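Long-range contact in probable zinc protease PqqL (Escherichia coli, PDB 6OFT), which probably acts as a zinc-dependent periplasmic endopeptidase of the M16 family, this chain being the N-terminal half of the protein: residues M282-R294 with K301-I313. Residues are numbered along the deposited sequence; the frame is centred on the assembly and turned at random.
Sequences MLVQLFNQRLQER and KTISGGTARSVKI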
ATOM      1  N   MET A 282      10.661  11.799   8.196  1.00 26.72           N
ATOM      2  CA  MET A 282      10.888  12.802   9.228  1.00 27.29           C
ATOM      3  C   MET A 282      10.368  14.161   8.832  1.00 31.54           C
ATOM      4  O   MET A 282       9.783  14.817   9.682  1.00 32.98           O
ATOM      5  CB  MET A 282      12.340  12.849   9.664  1.00 29.60           C
ATOM      6  CG  MET A 282      12.613  11.786  10.695  1.00 33.27           C
ATOM      7  SD  MET A 282      14.296  11.800  11.243  1.00 37.33           S
ATOM      8  CE  MET A 282      14.341  10.261  12.063  1.00 34.03           C
ATOM      9  N   LEU A 283      10.503  14.553   7.538  1.00 27.40           N
ATOM     10  CA  LEU A 283       9.963  15.823   7.030  1.00 26.93           C
ATOM     11  C   LEU A 283       8.450  15.849   7.208  1.00 31.45           C
ATOM     12  O   LEU A 283       7.904  16.857   7.653  1.00 31.06           O
ATOM     13  CB  LEU A 283      10.336  16.059   5.559  1.00 26.49           C
ATOM     14  CG  LEU A 283      11.731  16.622   5.269  1.00 30.67           C
ATOM     15  CD1 LEU A 283      11.965  16.718   3.792  1.00 30.25           C
ATOM     16  CD2 LEU A 283      11.945  18.010   5.905  1.00 31.70           C
ATOM     17  N   VAL A 284       7.791  14.706   6.911  1.00 29.59           N
ATOM     18  CA  VAL A 284       6.347  14.471   7.036  1.00 29.58           C
ATOM     19  C   VAL A 284       5.956  14.585   8.517  1.00 35.20           C
ATOM     20  O   VAL A 284       5.059  15.370   8.850  1.00 36.59           O
ATOM     21  CB  VAL A 284       5.956  13.100   6.377  1.00 32.93           C
ATOM     22  CG1 VAL A 284       4.666  12.515   6.949  1.00 33.13           C
ATOM     23  CG2 VAL A 284       5.872  13.216   4.859  1.00 31.83           C
ATOM     24  N   GLN A 285       6.668  13.862   9.404  1.00 30.76           N
ATOM     25  CA  GLN A 285       6.393  13.902  10.839  1.00 30.74           C
ATOM     26  C   GLN A 285       6.591  15.293  11.449  1.00 33.82           C
ATOM     27  O   GLN A 285       5.767  15.715  12.258  1.00 34.89           O
ATOM     28  CB  GLN A 285       7.212  12.859  11.618  1.00 32.18           C
ATOM     29  CG  GLN A 285       6.819  12.819  13.112  1.00 41.98           C
ATOM     30  CD  GLN A 285       7.359  11.642  13.879  1.00 55.06           C
ATOM     31  OE1 GLN A 285       7.881  10.679  13.307  1.00 43.74           O
ATOM     32  NE2 GLN A 285       7.227  11.693  15.203  1.00 45.84           N
ATOM     33  N   LEU A 286       7.670  15.997  11.069  1.00 28.39           N
ATOM     34  CA  LEU A 286       7.964  17.330  11.597  1.00 27.26           C
ATOM     35  C   LEU A 286       6.856  18.326  11.241  1.00 31.29           C
ATOM     36  O   LEU A 286       6.445  19.107  12.101  1.00 31.39           O
ATOM     37  CB  LEU A 286       9.339  17.805  11.124  1.00 26.70           C
ATOM     38  CG  LEU A 286      10.559  17.186  11.826  1.00 30.03           C
ATOM     39  CD1 LEU A 286      11.782  17.302  10.957  1.00 29.14           C
ATOM     40  CD2 LEU A 286      10.826  17.842  13.175  1.00 32.95           C
ATOM     41  N   PHE A 287       6.323  18.242   9.997  1.00 27.20           N
ATOM     42  CA  PHE A 287       5.208  19.069   9.540  1.00 27.17           C
ATOM     43  C   PHE A 287       3.995  18.807  10.453  1.00 32.25           C
ATOM     44  O   PHE A 287       3.405  19.751  10.967  1.00 30.98           O
ATOM     45  CB  PHE A 287       4.852  18.738   8.077  1.00 28.08           C
ATOM     46  CG  PHE A 287       3.724  19.582   7.530  1.00 29.22           C
ATOM     47  CD1 PHE A 287       2.392  19.213   7.730  1.00 31.39           C
ATOM     48  CD2 PHE A 287       3.989  20.746   6.820  1.00 30.36           C
ATOM     49  CE1 PHE A 287       1.352  19.988   7.217  1.00 32.05           C
ATOM     50  CE2 PHE A 287       2.943  21.529   6.318  1.00 32.70           C
ATOM     51  CZ  PHE A 287       1.635  21.141   6.519  1.00 30.97           C
ATOM     52  N   ASN A 288       3.644  17.513  10.642  1.00 32.06           N
ATOM     53  CA  ASN A 288       2.540  17.029  11.482  1.00 32.83           C
ATOM     54  C   ASN A 288       2.668  17.531  12.903  1.00 37.50           C
ATOM     55  O   ASN A 288       1.690  18.022  13.464  1.00 37.19           O
ATOM     56  CB  ASN A 288       2.473  15.486  11.460  1.00 30.50           C
ATOM     57  CG  ASN A 288       1.995  14.951  10.138  1.00 44.26           C
ATOM     58  OD1 ASN A 288       1.454  15.699   9.336  1.00 39.75           O
ATOM     59  ND2 ASN A 288       2.174  13.650   9.875  1.00 26.36           N
ATOM     60  N   GLN A 289       3.881  17.395  13.477  1.00 35.08           N
ATOM     61  CA  GLN A 289       4.255  17.828  14.826  1.00 35.72           C
ATOM     62  C   GLN A 289       3.978  19.326  14.978  1.00 40.20           C
ATOM     63  O   GLN A 289       3.186  19.695  15.842  1.00 40.67           O
ATOM     64  CB  GLN A 289       5.738  17.471  15.111  1.00 37.11           C
ATOM     65  CG  GLN A 289       6.285  17.936  16.463  1.00 56.76           C
ATOM     66  CD  GLN A 289       7.621  17.307  16.803  1.00 75.50           C
ATOM     67  OE1 GLN A 289       8.686  17.913  16.637  1.00 66.82           O
ATOM     68  NE2 GLN A 289       7.590  16.079  17.309  1.00 70.25           N
ATOM     69  N   ARG A 290       4.544  20.172  14.086  1.00 36.14           N
ATOM     70  CA  ARG A 290       4.341  21.623  14.139  1.00 35.51           C
ATOM     71  C   ARG A 290       2.879  22.023  14.059  1.00 37.91           C
ATOM     72  O   ARG A 290       2.440  22.790  14.904  1.00 37.74           O
ATOM     73  CB  ARG A 290       5.178  22.376  13.100  1.00 35.21           C
ATOM     74  CG  ARG A 290       5.468  23.792  13.582  1.00 43.64           C
ATOM     75  CD  ARG A 290       6.325  24.564  12.631  1.00 42.15           C
ATOM     76  NE  ARG A 290       7.742  24.271  12.816  1.00 35.19           N
ATOM     77  CZ  ARG A 290       8.697  24.783  12.053  1.00 44.45           C
ATOM     78  NH1 ARG A 290       8.393  25.624  11.074  1.00 33.19           N
ATOM     79  NH2 ARG A 290       9.963  24.462  12.265  1.00 29.71           N
ATOM     80  N   LEU A 291       2.112  21.465  13.098  1.00 34.16           N
ATOM     81  CA  LEU A 291       0.684  21.765  12.965  1.00 33.96           C
ATOM     82  C   LEU A 291      -0.111  21.399  14.227  1.00 38.12           C
ATOM     83  O   LEU A 291      -0.933  22.205  14.677  1.00 38.52           O
ATOM     84  CB  LEU A 291       0.081  21.087  11.718  1.00 33.48           C
ATOM     85  CG  LEU A 291      -1.360  21.486  11.355  1.00 38.52           C
ATOM     86  CD1 LEU A 291      -1.463  22.965  10.971  1.00 39.02           C
ATOM     87  CD2 LEU A 291      -1.889  20.628  10.231  1.00 40.48           C
ATOM     88  N   GLN A 292       0.145  20.203  14.799  1.00 34.58           N
ATOM     89  CA  GLN A 292      -0.522  19.730  16.013  1.00 35.83           C
ATOM     90  C   GLN A 292      -0.174  20.570  17.238  1.00 42.53           C
ATOM     91  O   GLN A 292      -1.035  20.756  18.098  1.00 43.63           O
ATOM     92  CB  GLN A 292      -0.242  18.245  16.279  1.00 36.95           C
ATOM     93  CG  GLN A 292      -1.059  17.291  15.403  1.00 53.42           C
ATOM     94  CD  GLN A 292      -2.557  17.492  15.528  1.00 75.12           C
ATOM     95  OE1 GLN A 292      -3.231  17.915  14.579  1.00 68.00           O
ATOM     96  NE2 GLN A 292      -3.110  17.203  16.704  1.00 70.48           N
ATOM     97  N   GLU A 293       1.073  21.088  17.306  1.00 39.71           N
ATOM     98  CA  GLU A 293       1.558  21.943  18.395  1.00 40.92           C
ATOM     99  C   GLU A 293       0.850  23.297  18.331  1.00 46.34           C
ATOM    100  O   GLU A 293       0.463  23.832  19.374  1.00 47.01           O
ATOM    101  CB  GLU A 293       3.082  22.146  18.296  1.00 42.31           C
ATOM    102  CG  GLU A 293       3.940  20.947  18.675  1.00 53.06           C
ATOM    103  CD  GLU A 293       5.405  21.005  18.256  1.00 79.12           C
ATOM    104  OE1 GLU A 293       5.730  21.688  17.256  1.00 76.94           O
ATOM    105  OE2 GLU A 293       6.232  20.351  18.931  1.00 76.36           O
ATOM    106  N   ARG A 294       0.675  23.843  17.102  1.00 42.05           N
ATOM    107  CA  ARG A 294      -0.013  25.112  16.856  1.00 41.91           C
ATOM    108  C   ARG A 294      -1.512  25.006  17.162  1.00 46.73           C
ATOM    109  O   ARG A 294      -2.083  25.942  17.726  1.00 46.93           O
ATOM    110  CB  ARG A 294       0.230  25.609  15.422  1.00 40.28           C
ATOM    111  CG  ARG A 294       1.657  26.100  15.180  1.00 48.41           C
ATOM    112  CD  ARG A 294       1.784  26.885  13.891  1.00 53.58           C
ATOM    113  NE  ARG A 294       2.846  27.886  13.988  1.00 64.16           N
ATOM    114  CZ  ARG A 294       3.889  27.970  13.165  1.00 78.88           C
ATOM    115  NH1 ARG A 294       4.807  28.911  13.343  1.00 61.46           N
ATOM    116  NH2 ARG A 294       4.015  27.120  12.150  1.00 65.51           N
ATOM    117  N   LYS A 301      -7.334  27.976  15.710  1.00 55.65           N
ATOM    118  CA  LYS A 301      -8.711  27.540  15.951  1.00 55.54           C
ATOM    119  C   LYS A 301      -9.616  27.851  14.744  1.00 56.79           C
ATOM    120  O   LYS A 301     -10.780  27.439  14.712  1.00 55.45           O
ATOM    121  CB  LYS A 301      -9.250  28.083  17.287  1.00 60.00           C
ATOM    122  CG  LYS A 301      -9.483  26.984  18.341  1.00 79.43           C
ATOM    123  CD  LYS A 301      -8.220  26.150  18.674  1.00 89.29           C
ATOM    124  CE  LYS A 301      -8.551  24.830  19.333  1.00 98.60           C
ATOM    125  NZ  LYS A 301      -7.441  23.850  19.200  1.00103.81           N
ATOM    126  N   THR A 302      -9.020  28.498  13.711  1.00 52.24           N
ATOM    127  CA  THR A 302      -9.625  28.853  12.417  1.00 50.98           C
ATOM    128  C   THR A 302      -9.696  27.627  11.480  1.00 52.27           C
ATOM    129  O   THR A 302     -10.327  27.704  10.424  1.00 51.64           O
ATOM    130  CB  THR A 302      -8.833  30.000  11.747  1.00 55.67           C
ATOM    131  OG1 THR A 302      -7.447  29.659  11.684  1.00 51.18           O
ATOM    132  CG2 THR A 302      -9.019  31.342  12.448  1.00 55.04           C
ATOM    133  N   ILE A 303      -9.025  26.510  11.864  1.00 46.60           N
ATOM    134  CA  ILE A 303      -8.946  25.231  11.137  1.00 44.66           C
ATOM    135  C   ILE A 303      -9.278  24.054  12.078  1.00 49.07           C
ATOM    136  O   ILE A 303      -9.131  24.194  13.297  1.00 49.54           O
ATOM    137  CB  ILE A 303      -7.568  25.037  10.425  1.00 46.13           C
ATOM    138  CG1 ILE A 303      -6.398  24.982  11.431  1.00 45.92           C
ATOM    139  CG2 ILE A 303      -7.338  26.095   9.340  1.00 45.88           C
ATOM    140  CD1 ILE A 303      -5.190  24.189  10.979  1.00 50.37           C
ATOM    141  N   SER A 304      -9.702  22.898  11.523  1.00 45.09           N
ATOM    142  CA  SER A 304     -10.052  21.733  12.338  1.00 45.01           C
ATOM    143  C   SER A 304      -8.865  20.796  12.603  1.00 48.63           C
ATOM    144  O   SER A 304      -8.708  20.296  13.718  1.00 49.67           O
ATOM    145  CB  SER A 304     -11.243  20.979  11.749  1.00 48.63           C
ATOM    146  OG  SER A 304     -10.919  20.233  10.588  1.00 60.21           O
ATOM    147  N   GLY A 305      -8.039  20.591  11.586  1.00 42.89           N
ATOM    148  CA  GLY A 305      -6.862  19.741  11.672  1.00 41.40           C
ATOM    149  C   GLY A 305      -6.075  19.733  10.381  1.00 43.12           C
ATOM    150  O   GLY A 305      -6.139  20.684   9.598  1.00 42.59           O
ATOM    151  N   GLY A 306      -5.340  18.654  10.168  1.00 38.69           N
ATOM    152  CA  GLY A 306      -4.536  18.474   8.969  1.00 37.92           C
ATOM    153  C   GLY A 306      -3.442  17.449   9.142  1.00 40.53           C
ATOM    154  O   GLY A 306      -3.172  17.013  10.267  1.00 39.58           O
ATOM    155  N   THR A 307      -2.817  17.045   8.015  1.00 35.88           N
ATOM    156  CA  THR A 307      -1.750  16.036   7.991  1.00 34.60           C
ATOM    157  C   THR A 307      -0.811  16.166   6.786  1.00 35.89           C
ATOM    158  O   THR A 307      -1.132  16.814   5.794  1.00 35.29           O
ATOM    159  CB  THR A 307      -2.352  14.604   8.093  1.00 40.94           C
ATOM    160  OG1 THR A 307      -1.317  13.674   8.410  1.00 44.12           O
ATOM    161  CG2 THR A 307      -3.071  14.157   6.812  1.00 37.94           C
ATOM    162  N   ALA A 308       0.339  15.530   6.888  1.00 30.32           N
ATOM    163  CA  ALA A 308       1.322  15.365   5.833  1.00 30.08           C
ATOM    164  C   ALA A 308       1.485  13.851   5.751  1.00 33.57           C
ATOM    165  O   ALA A 308       1.458  13.164   6.783  1.00 32.36           O
ATOM    166  CB  ALA A 308       2.637  16.024   6.197  1.00 30.79           C
ATOM    167  N   ARG A 309       1.580  13.326   4.535  1.00 29.83           N
ATOM    168  CA  ARG A 309       1.692  11.891   4.325  1.00 30.03           C
ATOM    169  C   ARG A 309       2.357  11.579   3.010  1.00 33.75           C
ATOM    170  O   ARG A 309       2.297  12.374   2.068  1.00 31.32           O
ATOM    171  CB  ARG A 309       0.293  11.255   4.317  1.00 31.54           C
ATOM    172  CG  ARG A 309       0.144  10.070   5.256  1.00 48.57           C
ATOM    173  CD  ARG A 309      -1.080   9.229   4.927  1.00 62.45           C
ATOM    174  NE  ARG A 309      -2.336   9.945   5.168  1.00 74.00           N
ATOM    175  CZ  ARG A 309      -3.440   9.787   4.443  1.00 88.87           C
ATOM    176  NH1 ARG A 309      -3.455   8.942   3.418  1.00 79.29           N
ATOM    177  NH2 ARG A 309      -4.533  10.482   4.727  1.00 71.08           N
ATOM    178  N   SER A 310       2.967  10.394   2.949  1.00 32.35           N
ATOM    179  CA  SER A 310       3.543   9.839   1.743  1.00 33.24           C
ATOM    180  C   SER A 310       2.667   8.648   1.353  1.00 37.31           C
ATOM    181  O   SER A 310       2.197   7.915   2.222  1.00 37.55           O
ATOM    182  CB  SER A 310       4.992   9.412   1.956  1.00 38.78           C
ATOM    183  OG  SER A 310       5.118   8.401   2.942  1.00 55.32           O
ATOM    184  N   VAL A 311       2.406   8.491   0.059  1.00 33.43           N
ATOM    185  CA  VAL A 311       1.614   7.377  -0.471  1.00 32.90           C
ATOM    186  C   VAL A 311       2.296   6.807  -1.720  1.00 34.08           C
ATOM    187  O   VAL A 311       2.833   7.575  -2.518  1.00 31.82           O
ATOM    188  CB  VAL A 311       0.105   7.755  -0.690  1.00 37.88           C
ATOM    189  CG1 VAL A 311      -0.077   8.862  -1.732  1.00 37.68           C
ATOM    190  CG2 VAL A 311      -0.750   6.531  -1.034  1.00 37.93           C
ATOM    191  N   LYS A 312       2.301   5.460  -1.867  1.00 29.76           N
ATOM    192  CA  LYS A 312       2.815   4.772  -3.052  1.00 28.45           C
ATOM    193  C   LYS A 312       1.810   5.017  -4.184  1.00 30.60           C
ATOM    194  O   LYS A 312       0.603   4.867  -3.967  1.00 30.45           O
ATOM    195  CB  LYS A 312       2.947   3.259  -2.775  1.00 31.12           C
ATOM    196  CG  LYS A 312       3.362   2.422  -3.983  1.00 34.83           C
ATOM    197  CD  LYS A 312       3.288   0.937  -3.667  1.00 40.55           C
ATOM    198  CE  LYS A 312       3.272   0.085  -4.912  1.00 47.54           C
ATOM    199  NZ  LYS A 312       3.324  -1.361  -4.573  1.00 51.43           N
ATOM    200  N   ILE A 313       2.292   5.433  -5.383  1.00 25.43           N
ATOM    201  CA  ILE A 313       1.394   5.699  -6.513  1.00 24.68           C
ATOM    202  C   ILE A 313       1.659   4.742  -7.685  1.00 27.22           C
ATOM    203  O   ILE A 313       0.798   4.571  -8.544  1.00 26.48           O
ATOM    204  CB  ILE A 313       1.376   7.199  -6.946  1.00 28.31           C
ATOM    205  CG1 ILE A 313       2.731   7.657  -7.547  1.00 28.10           C
ATOM    206  CG2 ILE A 313       0.916   8.115  -5.778  1.00 29.65           C
ATOM    207  CD1 ILE A 313       2.703   9.030  -8.260  1.00 32.71           C
TER
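The backbone carbonyl oxygen of Ala-308 accepts two side-chain hydrogen bonds, one from Asn-288 ND2 across the contact at 3.2 Å and a weak one from Thr-307 OG1 next door in the strand. The other branch of the same amide completes a two-point grip: Ala-308 N donates to Asn-288 OD1 at 2.7 Å, on a lone pair in the carbonyl plane but bent at the hydrogen (135°). The bond from ND2 is straighter (158°), with the acceptor close to the amide plane. Asn-288 thus pairs with the N-H and C=O of one residue on the outer edge of the sheet, where no further strand of this chain continues the ladder, and the two bonds fix how its amide is turned. With CG beside the backbone N (chi1 -71°), the amide reaches from the flank of the helix to the strand and lies alongside the Thr-307 side chain.

Apolar groups pack around this grip. The Ala-308 methyl points toward the helix and meets Phe-287 CD1 obliquely at 3.5 Å, while Val-284 CG1 rests 3.3 Å from Ala-308 O. One turn beyond Phe-287, Leu-291 divides its branches: CD2 packs 3.6 Å from Gly-306 CA, where the glycine leaves the backbone bare of a side chain, and CD1 touches Ile-303 CD1 at 3.9 Å.

Helix segment 282-294 and strand segment 303-313 run antiparallel, their axes approaching to 7.2 Å; they belong to helix 271-296 and strand 303-314, consecutive elements of the M16 inactive domain, away from the predicted zinc site. On its other edge the strand pairs with strand 317-326, whose Phe-322 meets the Phe-287 ring; helix 331-348 touches Phe-287 and Leu-291 through Glu-341, and helix 352-371 packs against Met-282, Leu-286 and Gln-289.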